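Local structure of putative cytochrome P450 120 (Synechocystis sp., 2VE3) at residues Gly61-Ala64 and Asn65-Leu68; Arg279-Gln282 and Glu283-Lys286; Thr294-Thr297 and Leu298-Met301. The protein binds heme and retinoic acid and, as a member of the cytochrome P450 family, probably acts as a monooxygenase that uses molecular oxygen. All blocks are in the same frame, centred on the assembly; numbering follows the deposited sequence.

All three contacts are local, each between residues three to five apart on one continuous stretch, and each has both buried and exposed residues. Contact 1, on helix 62-68, stands apart, its centre about 37 Å from that of contact 2 and 34 Å from that of contact 3; its inward side carries leucine and asparagine against strand 341-345. Contacts 2 and 3 are neighbours, with centres about 13 Å apart, on helix 274-285 and on helix 295-298 with the loop after it; both touch helix 394-411. They meet where Glu283 reaches the backbone at Met301. Contact 2 is rich in charged groups with partners on other elements, contact 3 has a weakly bonded helix, and contact 1 is a short, regularly bonded one.

Contact 1 of 3, residues Gly61-Ala64 and Asn65-Leu68; sequences GALA and NRFL
Asn65 N bonds Gly61 O (3.0 Å), Arg66 N bonds Ala62 O (2.8 Å), and Phe67 N and Leu68 N follow with Leu63 O and Ala64 O; the Phe67 bond is almost straight at 177°. These four i+4 to i bonds make up the short helix 62-68. Gly61 is its N-cap residue, with a phi of 92° at which a side chain would press on the preceding carbonyl oxygen; its own N is bonded to Thr349 OG1.

A methyl-over-guanidinium contact lies on the exposed side. Leu63 and Arg66 run side by side, and Leu63 CD2 sits over one face of the guanidinium, 3.6 Å from Arg66 NH1 and displaced toward the rim. The flat face accepts a methyl, while the N-H groups point along the plane.

Two side chains bind neighbouring parts of the fold. Asn65 ND2 bonds Phe379 O, which suits a buried amide. The Phe67 ring, its CG turned opposite the backbone N (chi1 164°), keeps Ala64 O near its edge, CD2 to O 3.8 Å, while stacking on Phe331 and meeting Phe76 and Phe336 edge-to-face. Small Ala62 and Ala64 suit buried positions. This is a glycine-capped helix directly after strand 54-59, probably helix B of the P450 fold.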
ATOM      1  N   GLY A  61      13.543  11.778   4.080  1.00 21.33           N
ATOM      2  CA  GLY A  61      14.952  11.416   4.088  1.00 21.15           C
ATOM      3  C   GLY A  61      15.300  10.482   5.225  1.00 21.35           C
ATOM      4  O   GLY A  61      14.542  10.351   6.191  1.00 21.09           O
ATOM      5  N   ALA A  62      16.466   9.841   5.105  1.00 21.46           N
ATOM      6  CA  ALA A  62      16.912   8.815   6.049  1.00 21.83           C
ATOM      7  C   ALA A  62      16.896   9.285   7.516  1.00 22.03           C
ATOM      8  O   ALA A  62      16.394   8.593   8.401  1.00 22.34           O
ATOM      9  CB  ALA A  62      18.300   8.309   5.658  1.00 21.73           C
ATOM     10  N   LEU A  63      17.434  10.468   7.763  1.00 22.27           N
ATOM     11  CA  LEU A  63      17.590  10.955   9.130  1.00 22.23           C
ATOM     12  C   LEU A  63      16.273  11.310   9.796  1.00 22.05           C
ATOM     13  O   LEU A  63      16.089  11.035  10.978  1.00 22.11           O
ATOM     14  CB  LEU A  63      18.556  12.140   9.190  1.00 22.55           C
ATOM     15  CG  LEU A  63      20.053  11.911   8.935  1.00 22.77           C
ATOM     16  CD1 LEU A  63      20.818  12.938   9.710  1.00 24.03           C
ATOM     17  CD2 LEU A  63      20.528  10.521   9.334  1.00 23.64           C
ATOM     18  N   ALA A  64      15.368  11.925   9.038  1.00 22.32           N
ATOM     19  CA  ALA A  64      14.030  12.238   9.530  1.00 22.40           C
ATOM     20  C   ALA A  64      13.236  10.950   9.791  1.00 22.63           C
ATOM     21  O   ALA A  64      12.474  10.870  10.764  1.00 22.52           O
ATOM     22  CB  ALA A  64      13.301  13.140   8.558  1.00 22.08           C
ATOM     23  N   ASN A  65      13.450   9.943   8.939  1.00 23.07           N
ATOM     24  CA  ASN A  65      12.837   8.622   9.106  1.00 23.84           C
ATOM     25  C   ASN A  65      13.399   7.891  10.318  1.00 24.59           C
ATOM     26  O   ASN A  65      12.680   7.179  11.010  1.00 24.18           O
ATOM     27  CB  ASN A  65      13.003   7.752   7.851  1.00 23.96           C
ATOM     28  CG  ASN A  65      12.212   8.269   6.672  1.00 23.42           C
ATOM     29  OD1 ASN A  65      11.313   9.090   6.827  1.00 24.64           O
ATOM     30  ND2 ASN A  65      12.567   7.817   5.481  1.00 24.51           N
ATOM     31  N   ARG A  66      14.696   8.069  10.551  1.00 25.33           N
ATOM     32  CA  ARG A  66      15.365   7.537  11.734  1.00 26.40           C
ATOM     33  C   ARG A  66      14.744   8.129  13.005  1.00 25.59           C
ATOM     34  O   ARG A  66      14.302   7.410  13.881  1.00 25.66           O
ATOM     35  CB  ARG A  66      16.878   7.831  11.640  1.00 26.21           C
ATOM     36  CG  ARG A  66      17.733   7.205  12.732  1.00 28.48           C
ATOM     37  CD  ARG A  66      19.192   7.656  12.642  1.00 29.32           C
ATOM     38  NE  ARG A  66      19.921   7.042  11.519  1.00 35.06           N
ATOM     39  CZ  ARG A  66      21.167   7.368  11.157  1.00 37.07           C
ATOM     40  NH1 ARG A  66      21.847   8.306  11.823  1.00 38.28           N
ATOM     41  NH2 ARG A  66      21.741   6.752  10.131  1.00 37.57           N
ATOM     42  N   PHE A  67      14.707   9.454  13.073  1.00 26.12           N
ATOM     43  CA  PHE A  67      14.047  10.218  14.135  1.00 25.98           C
ATOM     44  C   PHE A  67      12.625   9.708  14.472  1.00 26.12           C
ATOM     45  O   PHE A  67      12.285   9.451  15.648  1.00 24.77           O
ATOM     46  CB  PHE A  67      14.063  11.705  13.706  1.00 26.48           C
ATOM     47  CG  PHE A  67      13.110  12.600  14.459  1.00 27.32           C
ATOM     48  CD1 PHE A  67      13.303  12.885  15.812  1.00 29.44           C
ATOM     49  CD2 PHE A  67      12.039  13.187  13.802  1.00 28.94           C
ATOM     50  CE1 PHE A  67      12.418  13.722  16.504  1.00 29.47           C
ATOM     51  CE2 PHE A  67      11.151  14.028  14.486  1.00 29.97           C
ATOM     52  CZ  PHE A  67      11.345  14.294  15.842  1.00 28.58           C
ATOM     53  N   LEU A  68      11.810   9.546  13.429  1.00 26.35           N
ATOM     54  CA  LEU A  68      10.415   9.128  13.585  1.00 26.99           C
ATOM     55  C   LEU A  68      10.277   7.666  14.015  1.00 26.85           C
ATOM     56  O   LEU A  68       9.297   7.309  14.641  1.00 26.94           O
ATOM     57  CB  LEU A  68       9.639   9.408  12.289  1.00 26.89           C
ATOM     58  CG  LEU A  68       8.110   9.442  12.348  1.00 27.68           C
ATOM     59  CD1 LEU A  68       7.559  10.693  13.027  1.00 27.68           C
ATOM     60  CD2 LEU A  68       7.602   9.356  10.949  1.00 27.99           C
TER

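Contact 2 of 3, residues Arg279-Gln282 and Glu283-Lys286; sequences RVRQ and EQNK
Glu283 N bonds Arg279 O and Gln284 N bonds Val280 O, both at 3.1 Å, in the last turns of helix 274-285, which probably corresponds to helix J of the P450 fold. The turns then relax: Gln282 O takes Lys286 N at 3.3 Å and, weakly, Asn285 N, so this carbonyl has one fair donor and one weak one.

Val280 O has a second donor, a water that also gives a hydrogen to Glu283 OE1 at 2.7 Å. The carboxylate is well supplied, since OE1 further accepts Leu304 N and OE2 accepts Tyr303 N. A glutamate suits this place: its extended chain brings a negative group to the backbone N-H groups at the start of helix 302-314, which follows the N-cap residue Met301, and there the helix dipole would probably favour it. The arginines are satisfied outside the helix too, Arg281 by Ile409 O at NE and a salt bridge to Asp413 at NH1, Arg279 by a salt bridge to Glu365.

Gln284 is buried against Thr406, Ile409 and Gln410 of helix 394-411. Its CG stands between the backbone N and the carbonyl carbon (chi1 49°), which lays it 3.2 Å from Arg281 O and beside Val280 O. With an alanine in place of Gln284, the CG methylene lying on these two oxygens would be gone, and a gap would probably open against helix 394-411.

Lys286 lies alongside Gln282, its chain bent at its last two torsions, which brings NZ back to 3.6 Å from Gln282 CG.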
ATOM      1  N   ARG A 279      15.992  -9.174 -19.190  1.00 22.07           N
ATOM      2  CA  ARG A 279      16.870  -9.729 -18.167  1.00 23.28           C
ATOM      3  C   ARG A 279      16.097 -10.544 -17.136  1.00 23.70           C
ATOM      4  O   ARG A 279      16.608 -11.543 -16.628  1.00 24.11           O
ATOM      5  CB  ARG A 279      17.672  -8.636 -17.466  1.00 23.44           C
ATOM      6  CG  ARG A 279      18.638  -7.853 -18.365  1.00 23.61           C
ATOM      7  CD  ARG A 279      19.617  -7.028 -17.532  1.00 23.15           C
ATOM      8  NE  ARG A 279      20.320  -7.860 -16.550  1.00 24.18           N
ATOM      9  CZ  ARG A 279      20.959  -7.405 -15.473  1.00 24.63           C
ATOM     10  NH1 ARG A 279      20.985  -6.100 -15.204  1.00 21.42           N
ATOM     11  NH2 ARG A 279      21.573  -8.266 -14.655  1.00 24.89           N
ATOM     12  N   VAL A 280      14.879 -10.105 -16.822  1.00 24.17           N
ATOM     13  CA  VAL A 280      13.956 -10.867 -15.965  1.00 25.05           C
ATOM     14  C   VAL A 280      13.612 -12.199 -16.639  1.00 25.64           C
ATOM     15  O   VAL A 280      13.604 -13.255 -15.996  1.00 25.65           O
ATOM     16  CB  VAL A 280      12.649 -10.068 -15.640  1.00 24.68           C
ATOM     17  CG1 VAL A 280      11.617 -10.949 -14.932  1.00 24.65           C
ATOM     18  CG2 VAL A 280      12.951  -8.854 -14.799  1.00 24.32           C
ATOM     19  N   ARG A 281      13.336 -12.126 -17.940  1.00 26.37           N
ATOM     20  CA  ARG A 281      12.964 -13.278 -18.736  1.00 27.43           C
ATOM     21  C   ARG A 281      14.125 -14.265 -18.848  1.00 28.32           C
ATOM     22  O   ARG A 281      13.920 -15.466 -18.782  1.00 27.82           O
ATOM     23  CB  ARG A 281      12.483 -12.841 -20.124  1.00 27.18           C
ATOM     24  CG  ARG A 281      11.796 -13.955 -20.929  1.00 27.27           C
ATOM     25  CD  ARG A 281      11.085 -13.419 -22.183  1.00 27.42           C
ATOM     26  NE  ARG A 281       9.845 -12.701 -21.861  1.00 25.73           N
ATOM     27  CZ  ARG A 281       9.532 -11.476 -22.290  1.00 25.44           C
ATOM     28  NH1 ARG A 281      10.349 -10.787 -23.086  1.00 23.49           N
ATOM     29  NH2 ARG A 281       8.375 -10.941 -21.936  1.00 25.05           N
ATOM     30  N   GLN A 282      15.332 -13.735 -19.027  1.00 30.08           N
ATOM     31  CA  GLN A 282      16.555 -14.525 -19.105  1.00 32.03           C
ATOM     32  C   GLN A 282      16.766 -15.280 -17.793  1.00 32.70           C
ATOM     33  O   GLN A 282      17.256 -16.414 -17.785  1.00 33.11           O
ATOM     34  CB  GLN A 282      17.753 -13.616 -19.418  1.00 31.73           C
ATOM     35  CG  GLN A 282      19.111 -14.337 -19.452  1.00 33.41           C
ATOM     36  CD  GLN A 282      20.325 -13.406 -19.617  1.00 33.73           C
ATOM     37  OE1 GLN A 282      21.238 -13.694 -20.405  1.00 35.27           O
ATOM     38  NE2 GLN A 282      20.347 -12.302 -18.862  1.00 36.58           N
ATOM     39  N   GLU A 283      16.383 -14.642 -16.686  1.00 33.71           N
ATOM     40  CA  GLU A 283      16.493 -15.238 -15.365  1.00 34.04           C
ATOM     41  C   GLU A 283      15.543 -16.416 -15.207  1.00 35.27           C
ATOM     42  O   GLU A 283      15.943 -17.471 -14.715  1.00 35.07           O
ATOM     43  CB  GLU A 283      16.250 -14.194 -14.270  1.00 34.04           C
ATOM     44  CG  GLU A 283      16.305 -14.751 -12.863  1.00 32.77           C
ATOM     45  CD  GLU A 283      16.104 -13.688 -11.805  1.00 32.86           C
ATOM     46  OE1 GLU A 283      15.004 -13.075 -11.749  1.00 30.63           O
ATOM     47  OE2 GLU A 283      17.058 -13.476 -11.034  1.00 27.76           O
ATOM     48  N   GLN A 284      14.291 -16.238 -15.629  1.00 36.88           N
ATOM     49  CA  GLN A 284      13.280 -17.296 -15.492  1.00 38.50           C
ATOM     50  C   GLN A 284      13.457 -18.405 -16.531  1.00 40.09           C
ATOM     51  O   GLN A 284      12.732 -19.410 -16.499  1.00 40.82           O
ATOM     52  CB  GLN A 284      11.851 -16.732 -15.516  1.00 38.25           C
ATOM     53  CG  GLN A 284      11.581 -15.778 -16.651  1.00 37.85           C
ATOM     54  CD  GLN A 284      10.143 -15.311 -16.740  1.00 37.57           C
ATOM     55  OE1 GLN A 284       9.562 -14.787 -15.787  1.00 36.03           O
ATOM     56  NE2 GLN A 284       9.565 -15.488 -17.904  1.00 37.40           N
ATOM     57  N   ASN A 285      14.415 -18.218 -17.442  1.00 41.49           N
ATOM     58  CA  ASN A 285      14.729 -19.201 -18.482  1.00 43.05           C
ATOM     59  C   ASN A 285      15.858 -20.131 -18.061  1.00 44.15           C
ATOM     60  O   ASN A 285      15.892 -21.297 -18.464  1.00 44.47           O
ATOM     61  CB  ASN A 285      15.086 -18.519 -19.810  1.00 42.65           C
ATOM     62  CG  ASN A 285      13.864 -17.997 -20.562  1.00 42.87           C
ATOM     63  OD1 ASN A 285      14.003 -17.373 -21.612  1.00 43.59           O
ATOM     64  ND2 ASN A 285      12.673 -18.241 -20.032  1.00 42.40           N
ATOM     65  N   LYS A 286      16.783 -19.602 -17.263  1.00 45.50           N
ATOM     66  CA  LYS A 286      17.841 -20.403 -16.650  1.00 47.08           C
ATOM     67  C   LYS A 286      17.279 -21.306 -15.541  1.00 47.90           C
ATOM     68  O   LYS A 286      18.019 -22.066 -14.904  1.00 48.28           O
ATOM     69  CB  LYS A 286      18.954 -19.502 -16.101  1.00 46.94           C
ATOM     70  CG  LYS A 286      19.737 -18.748 -17.173  1.00 47.59           C
ATOM     71  CD  LYS A 286      20.977 -18.066 -16.587  1.00 47.71           C
ATOM     72  CE  LYS A 286      21.329 -16.780 -17.339  1.00 49.24           C
ATOM     73  NZ  LYS A 286      21.444 -16.958 -18.826  1.00 50.28           N
TER
HETATM   74  O   HOH W   1      12.872 -13.880 -13.233  1.00 17.67           O

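Contact 3 of 3, residues Thr294-Thr297 and Leu298-Met301; sequences TAET and LKKM
Lys300 N bonds Thr297 O at 3.0 Å, although the donor stands above the carbonyl plane, 60° out of it. The other two bonds across this turn are weak: Leu298 N to Thr294 O and Lys299 N to Glu296 O, both 3.4 Å. Methionine suits its buried spot because its long apolar chain, extended beyond CG, carries Met301 CE back to Thr297, 3.9 Å from O and 4.2 Å from CG2.

On the exposed side Lys299 runs beside Glu296. Its chain passes over Ala295 O, with CD 3.5 Å from it, and the bend at chi4 (66°) turns NZ back to a similar distance. Glu296 OE1 remains 4.5 Å from Lys299 NZ, too long for a salt bridge.

At the start of the turn, Thr294 OG1 and Thr297 OG1 share a hydrogen bond of 3.1 Å. Leu298 packs on Leu121 and on Thr406 of helix 394-411, where Lys402 NZ donates to Leu298 O, and Met301 leans on Thr406 and Leu287.

This short helix ahead of helix 302-314, probably the J' region of the P450 fold, has few strong backbone bonds, and Leu298 and Met301 tie it to helix 394-411. Asp118 lies near Glu296 as a like charge and forms a weak, long pair with Lys299, so the lysine probably eases the mutual repulsion of the two acids.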
ATOM      1  N   THR A 294       6.325 -23.280  -8.224  1.00 45.18           N
ATOM      2  CA  THR A 294       6.188 -23.415  -6.769  1.00 44.19           C
ATOM      3  C   THR A 294       6.717 -22.205  -6.011  1.00 43.39           C
ATOM      4  O   THR A 294       7.359 -21.334  -6.586  1.00 43.33           O
ATOM      5  CB  THR A 294       6.930 -24.661  -6.235  1.00 44.13           C
ATOM      6  OG1 THR A 294       8.055 -24.944  -7.073  1.00 44.04           O
ATOM      7  CG2 THR A 294       6.004 -25.868  -6.199  1.00 44.42           C
ATOM      8  N   ALA A 295       6.447 -22.177  -4.710  1.00 42.55           N
ATOM      9  CA  ALA A 295       6.957 -21.146  -3.815  1.00 41.60           C
ATOM     10  C   ALA A 295       8.485 -21.112  -3.775  1.00 40.80           C
ATOM     11  O   ALA A 295       9.080 -20.051  -3.584  1.00 40.69           O
ATOM     12  CB  ALA A 295       6.390 -21.344  -2.416  1.00 41.71           C
ATOM     13  N   GLU A 296       9.113 -22.271  -3.950  1.00 39.69           N
ATOM     14  CA  GLU A 296      10.572 -22.347  -3.933  1.00 38.87           C
ATOM     15  C   GLU A 296      11.166 -21.864  -5.266  1.00 37.59           C
ATOM     16  O   GLU A 296      12.317 -21.433  -5.314  1.00 37.42           O
ATOM     17  CB  GLU A 296      11.060 -23.764  -3.565  1.00 39.34           C
ATOM     18  CG  GLU A 296      10.310 -24.446  -2.376  1.00 41.04           C
ATOM     19  CD  GLU A 296      10.158 -23.556  -1.126  1.00 43.36           C
ATOM     20  OE1 GLU A 296       9.060 -22.970  -0.940  1.00 43.41           O
ATOM     21  OE2 GLU A 296      11.129 -23.434  -0.338  1.00 43.22           O
ATOM     22  N   THR A 297      10.373 -21.926  -6.336  1.00 36.15           N
ATOM     23  CA  THR A 297      10.772 -21.403  -7.646  1.00 35.02           C
ATOM     24  C   THR A 297      10.898 -19.869  -7.658  1.00 34.04           C
ATOM     25  O   THR A 297      11.886 -19.317  -8.166  1.00 33.77           O
ATOM     26  CB  THR A 297       9.806 -21.886  -8.749  1.00 35.40           C
ATOM     27  OG1 THR A 297       9.968 -23.304  -8.923  1.00 35.36           O
ATOM     28  CG2 THR A 297      10.073 -21.176 -10.081  1.00 35.16           C
ATOM     29  N   LEU A 298       9.902 -19.193  -7.094  1.00 32.40           N
ATOM     30  CA  LEU A 298       9.915 -17.733  -6.948  1.00 31.39           C
ATOM     31  C   LEU A 298      11.030 -17.219  -6.030  1.00 30.69           C
ATOM     32  O   LEU A 298      11.397 -16.043  -6.086  1.00 30.09           O
ATOM     33  CB  LEU A 298       8.561 -17.247  -6.422  1.00 31.09           C
ATOM     34  CG  LEU A 298       7.299 -17.526  -7.242  1.00 31.13           C
ATOM     35  CD1 LEU A 298       6.056 -17.294  -6.393  1.00 30.09           C
ATOM     36  CD2 LEU A 298       7.248 -16.697  -8.527  1.00 30.75           C
ATOM     37  N   LYS A 299      11.554 -18.101  -5.174  1.00 30.30           N
ATOM     38  CA  LYS A 299      12.700 -17.767  -4.312  1.00 29.59           C
ATOM     39  C   LYS A 299      14.039 -17.880  -5.039  1.00 29.09           C
ATOM     40  O   LYS A 299      15.092 -17.631  -4.452  1.00 29.05           O
ATOM     41  CB  LYS A 299      12.713 -18.640  -3.056  1.00 29.50           C
ATOM     42  CG  LYS A 299      11.773 -18.175  -1.968  1.00 29.24           C
ATOM     43  CD  LYS A 299      11.438 -19.322  -1.040  1.00 29.63           C
ATOM     44  CE  LYS A 299      10.490 -18.899   0.078  1.00 31.55           C
ATOM     45  NZ  LYS A 299       9.156 -18.512  -0.437  1.00 32.65           N
ATOM     46  N   LYS A 300      13.989 -18.263  -6.311  1.00 28.72           N
ATOM     47  CA  LYS A 300      15.172 -18.325  -7.172  1.00 28.33           C
ATOM     48  C   LYS A 300      15.211 -17.156  -8.171  1.00 27.38           C
ATOM     49  O   LYS A 300      15.677 -17.297  -9.310  1.00 27.39           O
ATOM     50  CB  LYS A 300      15.203 -19.658  -7.934  1.00 28.69           C
ATOM     51  CG  LYS A 300      15.381 -20.911  -7.074  1.00 30.29           C
ATOM     52  CD  LYS A 300      16.008 -22.026  -7.913  1.00 33.55           C
ATOM     53  CE  LYS A 300      16.077 -23.362  -7.169  1.00 34.62           C
ATOM     54  NZ  LYS A 300      14.824 -24.168  -7.352  1.00 34.95           N
ATOM     55  N   MET A 301      14.731 -15.994  -7.748  1.00 25.94           N
ATOM     56  CA  MET A 301      14.655 -14.849  -8.654  1.00 24.38           C
ATOM     57  C   MET A 301      15.300 -13.601  -8.058  1.00 23.51           C
ATOM     58  O   MET A 301      14.600 -12.621  -7.794  1.00 24.24           O
ATOM     59  CB  MET A 301      13.189 -14.570  -9.040  1.00 24.48           C
ATOM     60  CG  MET A 301      12.546 -15.642  -9.905  1.00 22.64           C
ATOM     61  SD  MET A 301      10.731 -15.585  -9.912  1.00 23.80           S
ATOM     62  CE  MET A 301      10.405 -17.035 -10.908  1.00 22.58           C
TER